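Local structure of 2-oxo-1,2-dihydroquinoline 8-monooxygenase, oxygenase component (Pseudomonas putida, 1Z02) at residues Arg20-Lys25 / Glu385-Thr390; Leu165-Pro170 / Asp255-Lys260; Asn228-Ala233 / His359-Ser364. The protein hydroxylates 2-oxo-1,2-dihydroquinoline at position 8, as the oxygenase component of a Rieske-type monooxygenase with a [2Fe-2S] cluster and a mononuclear iron. All coordinates share one frame; numbering follows the deposited sequence.

Interaction 1: residues Arg20-Lys25 / Glu385-Thr390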
loop_
_atom_site.group_PDB
_atom_site.type_symbol
_atom_site.label_atom_id
_atom_site.label_comp_id
_atom_site.label_asym_id
_atom_site.label_seq_id
_atom_site.Cartn_x
_atom_site.Cartn_y
_atom_site.Cartn_z
ATOM N N ARG A 20 21.575 3.103 30.043
ATOM C CA ARG A 20 21.861 2.930 28.623
ATOM C C ARG A 20 22.983 3.853 28.162
ATOM O O ARG A 20 23.191 4.931 28.723
ATOM C CB ARG A 20 20.597 3.170 27.784
ATOM C CG ARG A 20 20.048 4.584 27.818
ATOM C CD ARG A 20 18.834 4.694 26.910
ATOM N NE ARG A 20 18.270 6.042 26.890
ATOM C CZ ARG A 20 17.336 6.436 26.030
ATOM N NH1 ARG A 20 16.867 5.583 25.128
ATOM N NH2 ARG A 20 16.888 7.687 26.057
ATOM N N ALA A 21 23.703 3.422 27.136
ATOM C CA ALA A 21 24.812 4.192 26.597
ATOM C C ALA A 21 24.383 5.447 25.852
ATOM O O ALA A 21 25.100 6.450 25.874
ATOM C CB ALA A 21 25.661 3.309 25.690
ATOM N N ASN A 22 23.229 5.397 25.188
ATOM C CA ASN A 22 22.750 6.552 24.441
ATOM C C ASN A 22 21.946 7.536 25.284
ATOM O O ASN A 22 20.727 7.633 25.158
ATOM C CB ASN A 22 21.922 6.121 23.213
ATOM C CG ASN A 22 20.703 5.284 23.568
ATOM O OD1 ASN A 22 19.681 5.346 22.881
ATOM N ND2 ASN A 22 20.807 4.483 24.621
ATOM N N ASN A 23 22.643 8.265 26.149
ATOM C CA ASN A 23 22.008 9.265 26.999
ATOM C C ASN A 23 21.725 10.516 26.162
ATOM O O ASN A 23 22.194 10.626 25.025
ATOM C CB ASN A 23 22.920 9.594 28.184
ATOM C CG ASN A 23 24.343 9.942 27.758
ATOM O OD1 ASN A 23 25.305 9.593 28.439
ATOM N ND2 ASN A 23 24.478 10.636 26.639
ATOM N N ALA A 24 20.962 11.452 26.722
ATOM C CA ALA A 24 20.590 12.669 26.009
ATOM C C ALA A 24 21.765 13.421 25.412
ATOM O O ALA A 24 21.688 13.913 24.287
ATOM C CB ALA A 24 19.804 13.587 26.924
ATOM N N LYS A 25 22.850 13.526 26.168
ATOM C CA LYS A 25 24.029 14.237 25.687
ATOM C C LYS A 25 24.587 13.548 24.444
ATOM O O LYS A 25 24.927 14.201 23.453
ATOM C CB LYS A 25 25.103 14.280 26.778
ATOM C CG LYS A 25 26.097 15.432 26.614
ATOM C CD LYS A 25 27.027 15.263 25.414
ATOM C CE LYS A 25 28.354 14.635 25.817
ATOM N NZ LYS A 25 28.237 13.215 26.233
ATOM N N GLU A 385 15.715 3.416 21.636
ATOM C CA GLU A 385 16.617 2.272 21.624
ATOM C C GLU A 385 17.450 2.364 22.911
ATOM O O GLU A 385 17.735 3.466 23.398
ATOM C CB GLU A 385 17.530 2.347 20.400
ATOM C CG GLU A 385 18.510 3.514 20.439
ATOM C CD GLU A 385 19.301 3.670 19.153
ATOM O OE1 GLU A 385 19.375 2.698 18.358
ATOM O OE2 GLU A 385 19.859 4.775 18.942
ATOM N N GLN A 386 17.824 1.225 23.487
ATOM C CA GLN A 386 18.646 1.254 24.699
ATOM C C GLN A 386 19.984 0.597 24.402
ATOM O O GLN A 386 20.156 -0.603 24.584
ATOM C CB GLN A 386 17.923 0.556 25.856
ATOM C CG GLN A 386 16.627 1.275 26.218
ATOM C CD GLN A 386 16.035 0.846 27.541
ATOM O OE1 GLN A 386 16.677 0.937 28.584
ATOM N NE2 GLN A 386 14.796 0.393 27.508
ATOM N N LEU A 387 20.924 1.407 23.924
ATOM C CA LEU A 387 22.252 0.925 23.565
ATOM C C LEU A 387 23.108 0.636 24.788
ATOM O O LEU A 387 22.853 1.156 25.876
ATOM C CB LEU A 387 22.947 1.945 22.655
ATOM C CG LEU A 387 22.129 2.353 21.416
ATOM C CD1 LEU A 387 22.941 3.320 20.544
ATOM C CD2 LEU A 387 21.723 1.114 20.635
ATOM N N VAL A 388 24.134 -0.191 24.598
ATOM C CA VAL A 388 25.017 -0.570 25.694
ATOM C C VAL A 388 26.490 -0.359 25.361
ATOM O O VAL A 388 26.827 0.209 24.324
ATOM C CB VAL A 388 24.790 -2.039 26.082
ATOM C CG1 VAL A 388 23.415 -2.204 26.710
ATOM C CG2 VAL A 388 24.899 -2.915 24.848
ATOM N N ALA A 389 27.361 -0.840 26.244
ATOM C CA ALA A 389 28.807 -0.679 26.084
ATOM C C ALA A 389 29.349 -1.050 24.712
ATOM O O ALA A 389 30.177 -0.326 24.156
ATOM C CB ALA A 389 29.542 -1.482 27.161
ATOM N N THR A 390 28.898 -2.174 24.165
ATOM C CA THR A 390 29.374 -2.614 22.855
ATOM C C THR A 390 28.911 -1.699 21.722
ATOM O O THR A 390 29.443 -1.746 20.610
ATOM C CB THR A 390 28.904 -4.044 22.541
ATOM O OG1 THR A 390 27.489 -4.128 22.722
ATOM C CG2 THR A 390 29.582 -5.043 23.452
#

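Interaction 2: residues Leu165-Pro170 / Asp255-Lys260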
loop_
_atom_site.group_PDB
_atom_site.type_symbol
_atom_site.label_atom_id
_atom_site.label_comp_id
_atom_site.label_asym_id
_atom_site.label_seq_id
_atom_site.Cartn_x
_atom_site.Cartn_y
_atom_site.Cartn_z
ATOM N N LEU A 165 37.113 10.019 -5.893
ATOM C CA LEU A 165 36.344 8.864 -5.455
ATOM C C LEU A 165 36.992 8.241 -4.208
ATOM O O LEU A 165 36.305 7.771 -3.299
ATOM C CB LEU A 165 36.275 7.835 -6.590
ATOM C CG LEU A 165 35.796 6.417 -6.265
ATOM C CD1 LEU A 165 34.322 6.438 -5.871
ATOM C CD2 LEU A 165 36.037 5.527 -7.478
ATOM N N ALA A 166 38.320 8.250 -4.173
ATOM C CA ALA A 166 39.063 7.686 -3.056
ATOM C C ALA A 166 38.585 8.230 -1.708
ATOM O O ALA A 166 38.573 7.509 -0.709
ATOM C CB ALA A 166 40.561 7.963 -3.242
ATOM N N HIS A 167 38.181 9.498 -1.678
ATOM C CA HIS A 167 37.717 10.107 -0.433
ATOM C C HIS A 167 36.470 9.450 0.155
ATOM O O HIS A 167 36.197 9.590 1.351
ATOM C CB HIS A 167 37.471 11.607 -0.623
ATOM C CG HIS A 167 38.725 12.422 -0.684
ATOM N ND1 HIS A 167 38.724 13.797 -0.571
ATOM C CD2 HIS A 167 40.020 12.061 -0.857
ATOM C CE1 HIS A 167 39.962 14.247 -0.672
ATOM N NE2 HIS A 167 40.768 13.214 -0.846
ATOM N N ASP A 168 35.717 8.740 -0.679
ATOM C CA ASP A 168 34.512 8.050 -0.215
ATOM C C ASP A 168 34.661 6.532 -0.333
ATOM O O ASP A 168 33.669 5.804 -0.471
ATOM C CB ASP A 168 33.285 8.514 -1.010
ATOM C CG ASP A 168 32.800 9.890 -0.590
ATOM O OD1 ASP A 168 31.835 10.401 -1.201
ATOM O OD2 ASP A 168 33.379 10.467 0.357
ATOM N N LEU A 169 35.907 6.065 -0.290
ATOM C CA LEU A 169 36.209 4.640 -0.376
ATOM C C LEU A 169 37.019 4.278 0.864
ATOM O O LEU A 169 37.716 5.128 1.419
ATOM C CB LEU A 169 37.005 4.360 -1.651
ATOM C CG LEU A 169 36.359 3.441 -2.697
ATOM C CD1 LEU A 169 34.909 3.675 -2.810
ATOM C CD2 LEU A 169 37.039 3.590 -4.011
ATOM N N PRO A 170 36.938 3.019 1.323
ATOM C CA PRO A 170 37.691 2.606 2.519
ATOM C C PRO A 170 39.188 2.924 2.469
ATOM O O PRO A 170 39.738 3.181 1.392
ATOM C CB PRO A 170 37.428 1.103 2.591
ATOM C CG PRO A 170 36.038 0.989 2.014
ATOM C CD PRO A 170 36.102 1.917 0.816
ATOM N N ASP A 255 41.053 13.359 8.620
ATOM C CA ASP A 255 41.872 14.213 7.768
ATOM C C ASP A 255 41.167 14.633 6.511
ATOM O O ASP A 255 40.292 13.952 5.964
ATOM C CB ASP A 255 43.165 13.547 7.333
ATOM C CG ASP A 255 43.974 13.034 8.476
ATOM O OD1 ASP A 255 44.877 12.251 8.176
ATOM O OD2 ASP A 255 43.738 13.394 9.649
ATOM N N ASP A 256 41.672 15.731 5.989
ATOM C CA ASP A 256 41.099 16.341 4.804
ATOM C C ASP A 256 41.204 15.468 3.578
ATOM O O ASP A 256 40.233 15.134 2.908
ATOM C CB ASP A 256 41.878 17.556 4.409
ATOM C CG ASP A 256 41.614 18.724 5.231
ATOM O OD1 ASP A 256 40.455 18.995 5.485
ATOM O OD2 ASP A 256 42.572 19.420 5.579
ATOM N N ASP A 257 42.454 15.188 3.249
ATOM C CA ASP A 257 42.813 14.396 2.088
ATOM C C ASP A 257 42.745 12.923 2.436
ATOM O O ASP A 257 43.736 12.304 2.845
ATOM C CB ASP A 257 44.218 14.769 1.645
ATOM C CG ASP A 257 44.501 14.328 0.265
ATOM O OD1 ASP A 257 44.480 13.106 0.041
ATOM O OD2 ASP A 257 44.717 15.202 -0.593
ATOM N N GLY A 258 41.543 12.382 2.325
ATOM C CA GLY A 258 41.351 10.987 2.633
ATOM C C GLY A 258 39.946 10.689 3.091
ATOM O O GLY A 258 39.135 11.599 3.261
ATOM N N PRO A 259 39.626 9.406 3.296
ATOM C CA PRO A 259 38.280 9.034 3.742
ATOM C C PRO A 259 38.002 9.411 5.200
ATOM O O PRO A 259 38.917 9.483 6.018
ATOM C CB PRO A 259 38.233 7.524 3.501
ATOM C CG PRO A 259 39.662 7.105 3.481
ATOM C CD PRO A 259 40.413 8.229 2.882
ATOM N N LYS A 260 36.733 9.674 5.509
ATOM C CA LYS A 260 36.320 10.014 6.871
ATOM C C LYS A 260 35.626 8.792 7.445
ATOM O O LYS A 260 34.580 8.373 6.936
ATOM C CB LYS A 260 35.313 11.156 6.872
ATOM C CG LYS A 260 35.651 12.314 5.961
ATOM C CD LYS A 260 36.849 13.107 6.422
ATOM C CE LYS A 260 37.046 14.200 5.409
ATOM N NZ LYS A 260 38.266 14.949 5.530
HETATM O O HOH W 1 34.661 8.868 3.525
HETATM O O HOH W 2 36.237 12.729 2.424
#

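Interaction 3: residues Asn228-Ala233 / His359-Ser364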
loop_
_atom_site.group_PDB
_atom_site.type_symbol
_atom_site.label_atom_id
_atom_site.label_comp_id
_atom_site.label_asym_id
_atom_site.label_seq_id
_atom_site.Cartn_x
_atom_site.Cartn_y
_atom_site.Cartn_z
ATOM N N ASN A 228 25.239 -20.924 10.472
ATOM C CA ASN A 228 25.718 -20.851 9.099
ATOM C C ASN A 228 26.580 -22.066 8.752
ATOM O O ASN A 228 27.410 -22.518 9.550
ATOM C CB ASN A 228 26.511 -19.565 8.877
ATOM C CG ASN A 228 25.645 -18.326 8.961
ATOM O OD1 ASN A 228 24.420 -18.406 9.100
ATOM N ND2 ASN A 228 26.276 -17.169 8.873
ATOM N N THR A 229 26.376 -22.586 7.550
ATOM C CA THR A 229 27.096 -23.761 7.093
ATOM C C THR A 229 28.608 -23.589 7.101
ATOM O O THR A 229 29.332 -24.507 7.505
ATOM C CB THR A 229 26.647 -24.151 5.672
ATOM O OG1 THR A 229 25.246 -24.411 5.685
ATOM C CG2 THR A 229 27.363 -25.386 5.188
ATOM N N ILE A 230 29.089 -22.427 6.665
ATOM C CA ILE A 230 30.529 -22.187 6.619
ATOM C C ILE A 230 31.177 -22.304 8.003
ATOM O O ILE A 230 32.305 -22.780 8.143
ATOM C CB ILE A 230 30.844 -20.800 6.036
ATOM C CG1 ILE A 230 32.361 -20.659 5.875
ATOM C CG2 ILE A 230 30.281 -19.717 6.956
ATOM C CD1 ILE A 230 32.796 -19.403 5.144
ATOM N N VAL A 231 30.444 -21.892 9.029
ATOM C CA VAL A 231 30.950 -21.951 10.396
ATOM C C VAL A 231 31.204 -23.392 10.827
ATOM O O VAL A 231 32.207 -23.675 11.477
ATOM C CB VAL A 231 29.959 -21.302 11.393
ATOM C CG1 VAL A 231 30.475 -21.451 12.820
ATOM C CG2 VAL A 231 29.774 -19.831 11.052
ATOM N N HIS A 232 30.302 -24.298 10.455
ATOM C CA HIS A 232 30.456 -25.708 10.813
ATOM C C HIS A 232 31.397 -26.457 9.878
ATOM O O HIS A 232 32.088 -27.387 10.301
ATOM C CB HIS A 232 29.101 -26.414 10.834
ATOM C CG HIS A 232 28.141 -25.827 11.807
ATOM N ND1 HIS A 232 27.502 -24.620 11.595
ATOM C CD2 HIS A 232 27.732 -26.252 13.023
ATOM C CE1 HIS A 232 26.745 -24.336 12.634
ATOM N NE2 HIS A 232 26.866 -25.312 13.518
ATOM N N ALA A 233 31.423 -26.060 8.611
ATOM C CA ALA A 233 32.292 -26.704 7.636
ATOM C C ALA A 233 33.751 -26.402 7.960
ATOM O O ALA A 233 34.625 -27.241 7.748
ATOM C CB ALA A 233 31.958 -26.218 6.228
ATOM N N HIS A 359 26.293 -15.458 0.390
ATOM C CA HIS A 359 24.930 -15.943 0.608
ATOM C C HIS A 359 24.805 -16.707 1.930
ATOM O O HIS A 359 24.039 -16.326 2.806
ATOM C CB HIS A 359 24.504 -16.870 -0.527
ATOM C CG HIS A 359 23.901 -16.162 -1.695
ATOM N ND1 HIS A 359 22.789 -15.359 -1.582
ATOM C CD2 HIS A 359 24.237 -16.159 -3.007
ATOM C CE1 HIS A 359 22.464 -14.889 -2.775
ATOM N NE2 HIS A 359 23.328 -15.361 -3.658
ATOM N N GLY A 360 25.573 -17.783 2.061
ATOM C CA GLY A 360 25.514 -18.612 3.257
ATOM C C GLY A 360 25.729 -17.917 4.586
ATOM O O GLY A 360 25.106 -18.269 5.585
ATOM N N PHE A 361 26.610 -16.926 4.600
ATOM C CA PHE A 361 26.912 -16.186 5.819
ATOM C C PHE A 361 26.049 -14.929 5.952
ATOM O O PHE A 361 25.314 -14.768 6.929
ATOM C CB PHE A 361 28.398 -15.784 5.821
ATOM C CG PHE A 361 28.870 -15.192 7.116
ATOM C CD1 PHE A 361 29.140 -16.005 8.215
ATOM C CD2 PHE A 361 29.033 -13.817 7.244
ATOM C CE1 PHE A 361 29.569 -15.449 9.421
ATOM C CE2 PHE A 361 29.458 -13.253 8.439
ATOM C CZ PHE A 361 29.726 -14.069 9.531
ATOM N N ASN A 362 26.135 -14.048 4.958
ATOM C CA ASN A 362 25.407 -12.777 4.984
ATOM C C ASN A 362 23.889 -12.766 4.772
ATOM O O ASN A 362 23.245 -11.776 5.088
ATOM C CB ASN A 362 26.074 -11.794 4.014
ATOM C CG ASN A 362 27.457 -11.391 4.476
ATOM O OD1 ASN A 362 28.460 -11.644 3.809
ATOM N ND2 ASN A 362 27.518 -10.771 5.638
ATOM N N ASP A 363 23.306 -13.834 4.239
ATOM C CA ASP A 363 21.853 -13.840 4.062
ATOM C C ASP A 363 21.170 -13.724 5.425
ATOM O O ASP A 363 20.082 -13.170 5.539
ATOM C CB ASP A 363 21.384 -15.123 3.373
ATOM C CG ASP A 363 21.601 -15.097 1.872
ATOM O OD1 ASP A 363 21.336 -16.135 1.220
ATOM O OD2 ASP A 363 22.025 -14.043 1.345
ATOM N N SER A 364 21.817 -14.245 6.464
ATOM C CA SER A 364 21.259 -14.190 7.813
ATOM C C SER A 364 21.124 -12.758 8.310
ATOM O O SER A 364 20.224 -12.447 9.088
ATOM C CB SER A 364 22.143 -14.979 8.783
ATOM O OG SER A 364 22.183 -16.347 8.430
HETATM O O HOH W 3 24.594 -20.907 5.886
#

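Interaction 1: residues Arg20-Lys25 / Glu385-Thr390
Ala-21 and Leu-387 make the clearest bond across this contact. The Ala-21 N donates to Leu-387 O at 2.7 Å and is nearly straight at 170°, although it reaches the oxygen from above the carbonyl plane, 46° out of it. Arg-20 adds a weak bond: NH1 lies 2.9 Å from Glu-385 O, with the oxygen at the guanidinium edge but an N-H...O angle of 129°. The same NH1 also bonds to Asp-383 O, so one nitrogen serves two carbonyls at the end of helix 380-384. The chain runs extended from CG to NE, and the guanidinium at its end reaches the carbonyls; Asn-22 O lies 3.3 Å above the guanidinium plane, offset toward the rim.

Asn-22 sends its side chain in beside this group, against the backbone of Glu-385 and Leu-387. Its CG is 3.5 Å from Glu-385 O and 3.9 Å from Leu-387 CG, while its CB rests 4.0 Å from Leu-387 CD1. An alanine here would keep that last contact but would probably open a gap beside the Glu-385 carbonyl, where the amide group had packed. Farther out, Ala-21 CB packs 4.3 Å from Leu-387 CB.

The Glu-385 carboxylate turns to Tyr-376 and Arg-398. It also makes a long, weak ion pair with Arg-87 of a second subunit, a residue of that subunit's [2Fe-2S] pocket, and Gln-386 packs on Leu-85 of the same subunit. This is consistent with the Rieske domain of one subunit facing the catalytic domain of the next, as in Rieske oxygenases. Chemically, a guanidinium set against carbonyls that end a helix is likely to offset the partial negative charge gathered there, while the bond at Ala-21 is the one strong backbone tie between two loop stretches.

Interaction 2: residues Leu165-Pro170 / Asp255-Lys260
His-167 lays its imidazole against the turn formed by Asp-256, Asp-257 and Gly-258. From CB, CG swings anti to the carbonyl carbon (chi1 -75°) and comes within 4.1 Å of Gly-258 N. ND1 is 4.0 Å from Asp-256 O, the oxygen that CE1 also meets, at 3.7 Å. CD2 is 3.5 Å from Gly-258 N and the tip atom NE2 3.4 Å from it; this nitrogen lies over one ring face, toward its rim. NE2 is also 3.8 Å from Asp-257 CA, the centre of an inverse gamma turn. Gly-258, at phi 153° and psi 175°, has a backbone that would jam a CB against the preceding carbonyl.

Backbone groups extend the contact. His-167 O receives a CA-H...O contact from Pro-259 CA at 3.2 Å, and water 1 accepts from Lys-260 N and probably donates to His-167 O. Pro-259 CB sits 3.2 Å from Leu-169 O.

The contact joins the loop that leads into strand 196-206 to the link between strands 250-253 and 261-264, adjacent antiparallel partners at one sheet border. The join thus rests on C-H and water donors to His-167 O and on an imidazole laid over the Gly-258 peptide.

Interaction 3: residues Asn228-Ala233 / His359-Ser364
The amide of Asn-228 and the ring of Phe-361 cross at about a right angle, their planes 79° apart. ND2 is the atom that approaches the ring: it comes in obliquely, 3.2 Å from Phe-361 CD1. The same nitrogen donates a weak bond to Phe-361 O, also 3.2 Å away, whose N-H...O angle of 125° shows a poor line-up. At the other branch of the amide, Asn-228 OD1 stands 3.1 Å from Ser-364 OG, although the serine proton has another acceptor within reach. Asn-228 CG sits 3.4 Å from Gly-360 O. The amide thus meets Gly-360 O, Phe-361 and Ser-364, around the start of helix 363-376, and although Asn-228 occupies the N-cap position of helix 229-233, the side chain makes no capping bond.

Phe-361 CG is anti to the backbone N (chi1 -172°), beside the carbonyl carbon, and the ring also stacks on His-225. That histidine, with His-221 and Asp-365, binds the mononuclear iron, the two-histidine, one-carboxylate facial triad of Rieske oxygenases, housed here in a Bet v 1-like catalytic domain. Asn-362, next along the chain, donates from ND2 to OD1 of Asp-365, a second-shell bond to a metal ligand.

Ile-230 approaches the same ring obliquely, its CG2 4.1 Å from Phe-361 CD1, close to where the Asn-228 nitrogen arrives. A water joins the two backbones, accepting from Thr-229 N at 3.0 Å and donating to Gly-360 O at 2.7 Å. At the start of helix 229-233, His-232 ND1 donates back to Asn-228 O, with the oxygen in the plane of the imidazole.

In the fold
The three contacts are well separated, and none touches another: centres of interactions 1 and 2 are 29 Å apart, 1 and 3 are 30 Å, and 2 and 3 are 32 Å, with nearest atoms about 15 to 18 Å apart. Interaction 3 lies closest to the mononuclear iron, the Phe-361 side chain being about 5 Å from the metal. Interaction 1 approaches the site from another part of the chain, the side chain of Val-388 about 12 Å from that of His-221, and borders a second subunit. Interaction 2 lies away from the annotated sites. In sequence, interaction 1 encloses the other two, whose segments alternate.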